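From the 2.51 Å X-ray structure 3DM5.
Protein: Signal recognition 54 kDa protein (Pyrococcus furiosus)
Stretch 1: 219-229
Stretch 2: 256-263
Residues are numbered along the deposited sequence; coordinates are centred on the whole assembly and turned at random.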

# COMPACT_ATOMS: atom_id res chain seq x y z
N VAL A 219 -4.26 -28.87 -14.55
CA VAL A 219 -3.93 -27.45 -14.62
C VAL A 219 -4.70 -26.71 -13.53
O VAL A 219 -5.92 -26.69 -13.54
N ILE A 220 -3.99 -26.17 -12.56
CA ILE A 220 -4.61 -25.48 -11.43
C ILE A 220 -4.35 -23.98 -11.49
O ILE A 220 -3.20 -23.54 -11.67
N ASP A 221 -5.41 -23.21 -11.33
CA ASP A 221 -5.35 -21.76 -11.24
C ASP A 221 -4.76 -21.37 -9.89
O ASP A 221 -5.35 -21.61 -8.84
N GLY A 222 -3.57 -20.78 -9.91
CA GLY A 222 -2.85 -20.50 -8.69
C GLY A 222 -3.40 -19.34 -7.87
O GLY A 222 -2.93 -19.08 -6.79
N THR A 223 -4.39 -18.64 -8.39
CA THR A 223 -4.96 -17.54 -7.64
C THR A 223 -5.94 -18.05 -6.61
O THR A 223 -6.47 -17.27 -5.82
N ILE A 224 -6.17 -19.36 -6.61
CA ILE A 224 -7.00 -19.98 -5.56
C ILE A 224 -6.23 -20.23 -4.26
O ILE A 224 -6.81 -20.62 -3.25
N GLY A 225 -4.92 -19.97 -4.27
CA GLY A 225 -4.14 -20.13 -3.06
C GLY A 225 -4.20 -21.54 -2.50
O GLY A 225 -4.06 -22.53 -3.23
N GLN A 226 -4.41 -21.65 -1.20
CA GLN A 226 -4.25 -22.92 -0.51
C GLN A 226 -5.36 -23.90 -0.82
O GLN A 226 -5.28 -25.05 -0.42
N GLN A 227 -6.41 -23.45 -1.52
CA GLN A 227 -7.50 -24.33 -1.94
C GLN A 227 -7.06 -25.33 -3.00
O GLN A 227 -7.82 -26.23 -3.34
N ALA A 228 -5.84 -25.16 -3.52
CA ALA A 228 -5.31 -26.08 -4.51
C ALA A 228 -5.03 -27.44 -3.90
O ALA A 228 -4.97 -28.44 -4.61
N TYR A 229 -4.83 -27.47 -2.59
CA TYR A 229 -4.49 -28.71 -1.91
C TYR A 229 -5.47 -29.85 -2.25
O TYR A 229 -5.07 -30.89 -2.77
N GLY A 256 1.82 -18.38 -3.96
CA GLY A 256 2.66 -19.05 -2.98
C GLY A 256 1.87 -20.12 -2.26
O GLY A 256 2.33 -21.25 -2.09
N GLY A 257 0.66 -19.75 -1.83
CA GLY A 257 -0.23 -20.68 -1.17
C GLY A 257 -0.61 -21.87 -2.04
O GLY A 257 -0.81 -22.96 -1.51
N ALA A 258 -0.71 -21.67 -3.35
CA ALA A 258 -1.01 -22.76 -4.29
C ALA A 258 0.16 -23.74 -4.44
O ALA A 258 -0.03 -24.95 -4.35
N LEU A 259 1.37 -23.21 -4.68
CA LEU A 259 2.55 -24.05 -4.85
C LEU A 259 2.80 -24.87 -3.60
O LEU A 259 2.98 -26.08 -3.68
N SER A 260 2.80 -24.21 -2.45
CA SER A 260 3.06 -24.89 -1.19
C SER A 260 1.98 -25.94 -0.94
O SER A 260 2.23 -27.03 -0.40
N ALA A 261 0.76 -25.61 -1.35
CA ALA A 261 -0.38 -26.50 -1.17
C ALA A 261 -0.27 -27.78 -2.01
O ALA A 261 -0.44 -28.89 -1.50
N VAL A 262 0.02 -27.60 -3.30
CA VAL A 262 0.23 -28.69 -4.23
C VAL A 262 1.44 -29.52 -3.82
O VAL A 262 1.42 -30.74 -3.92
N ALA A 263 2.50 -28.87 -3.36
CA ALA A 263 3.68 -29.61 -2.98
C ALA A 263 3.45 -30.45 -1.70
O ALA A 263 4.12 -31.47 -1.46

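Stretch 2 is helical throughout, and it packs against a strand end, a 3-10 segment and a helix that continues beyond stretch 1. No hydrogen bond crosses the contact. Small residues dominate it, so the two backbones come very close: the CA atoms of Gly 225 and Ala 258 are 4.3 Å apart.

Gly 256 makes no contact with stretch 1. Its carbonyl O accepts a hydrogen bond from Ser 260 OG at 2.9 Å, inside the helix.

Gly 257 lies directly against the other backbone. Its C is 3.6 Å from Gly 225 C. A CB here would point toward stretch 1 and sit 3.4 Å from Gln 226 N and 3.5 Å from Gly 225 CA, so the bare CA lets the chains approach. Gly 257 O also receives a CA-H...O contact from Gln 226 CA, at 3.6 Å. The CA-to-CB bond of Gln 226 points away; chi1 is p and chi2 is t, and its NE2 is hydrogen-bonded elsewhere in the structure.

Stretch 1 covers 61 Å² of Ala 258, second in stretch 2 only to Ala 261. Its CA makes a short CA-H...O contact with Gly 225 O, 3.2 Å. Gly 225 O is also 3.5 Å from Ala 258 N, but the angle is too poor for a hydrogen bond. The CA-to-CB bond of Ala 258 points sideways; its CB is 3.6 Å from Gly 222 O and 4.3 Å from Ala 228 CB. Gly 225 has a positive phi of 59°, which by itself favours glycine.

Leu 259 (chi1 m, chi2 t) points away and touches nothing in stretch 1. Ser 260 is out of reach; its chi1 is p, which suits the bond to Gly 256 O.

Ala 261 points toward stretch 1 and has the largest covered area in stretch 2, 64 Å². Its CB is 3.8 Å from Gln 226 O, 4.1 Å from Tyr 229 CB and 4.4 Å from Ala 228 CB. Its carbonyl O lies 3.3 Å from Tyr 229 CD1, at the ring edge and near the ring plane. Tyr 229 has chi1 t and chi2 85°.

Val 262 points sideways with chi1 t. Its CG2 is 4.0 Å from Ala 228 CB and 3.7 Å from Ile 220 CD1. Ile 220 points toward stretch 2; chi1 is m and chi2 is t, and CD1 is its closest atom to Val 262. Together these methyl groups form a small apolar patch.

Ala 263 points away and makes no contact.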

# COMPACT_ATOMS: atom_id res chain seq x y z
CB VAL A 219 -4.27 -26.90 -16.02
CG1 VAL A 219 -4.07 -25.40 -16.06
CG2 VAL A 219 -3.40 -27.59 -17.06
CB ILE A 220 -4.07 -25.99 -10.07
CG1 ILE A 220 -4.19 -27.50 -9.97
CG2 ILE A 220 -4.83 -25.35 -8.92
CD1 ILE A 220 -3.81 -28.02 -8.60
CB ASP A 221 -6.76 -21.21 -11.43
CG ASP A 221 -6.85 -19.72 -11.22
OD1 ASP A 221 -5.96 -19.13 -10.57
OD2 ASP A 221 -7.85 -19.14 -11.70
CB THR A 223 -5.69 -16.53 -8.54
OG1 THR A 223 -6.87 -17.14 -9.07
CG2 THR A 223 -4.77 -16.03 -9.67
CB ILE A 224 -7.69 -21.29 -6.05
CG1 ILE A 224 -6.71 -22.45 -6.15
CG2 ILE A 224 -8.35 -21.05 -7.38
CD1 ILE A 224 -7.41 -23.81 -6.12
CB GLN A 226 -4.17 -22.71 1.00
CG GLN A 226 -5.49 -22.33 1.63
CD GLN A 226 -5.38 -22.24 3.13
OE1 GLN A 226 -5.32 -21.14 3.70
NE2 GLN A 226 -5.33 -23.39 3.79
CB GLN A 227 -8.68 -23.54 -2.51
CG GLN A 227 -9.18 -22.39 -1.65
CD GLN A 227 -10.33 -21.65 -2.30
OE1 GLN A 227 -11.47 -22.12 -2.27
NE2 GLN A 227 -10.04 -20.49 -2.91
CB ALA A 228 -4.04 -25.54 -5.15
CB TYR A 229 -4.45 -28.51 -0.40
CG TYR A 229 -4.11 -29.78 0.32
CD1 TYR A 229 -2.79 -30.16 0.50
CD2 TYR A 229 -5.11 -30.62 0.80
CE1 TYR A 229 -2.45 -31.34 1.16
CE2 TYR A 229 -4.78 -31.81 1.48
CZ TYR A 229 -3.45 -32.16 1.65
OH TYR A 229 -3.09 -33.32 2.29
CB ALA A 258 -1.43 -22.20 -5.67
CB LEU A 259 3.80 -23.25 -5.19
CG LEU A 259 3.79 -22.40 -6.47
CD1 LEU A 259 5.09 -21.62 -6.55
CD2 LEU A 259 3.59 -23.26 -7.71
CB SER A 260 3.14 -23.88 -0.05
OG SER A 260 1.94 -23.14 0.04
CB ALA A 261 -1.66 -25.76 -1.49
CB VAL A 262 0.42 -28.19 -5.69
CG1 VAL A 262 1.01 -29.29 -6.55
CG2 VAL A 262 -0.90 -27.71 -6.27
CB ALA A 263 4.86 -28.67 -2.82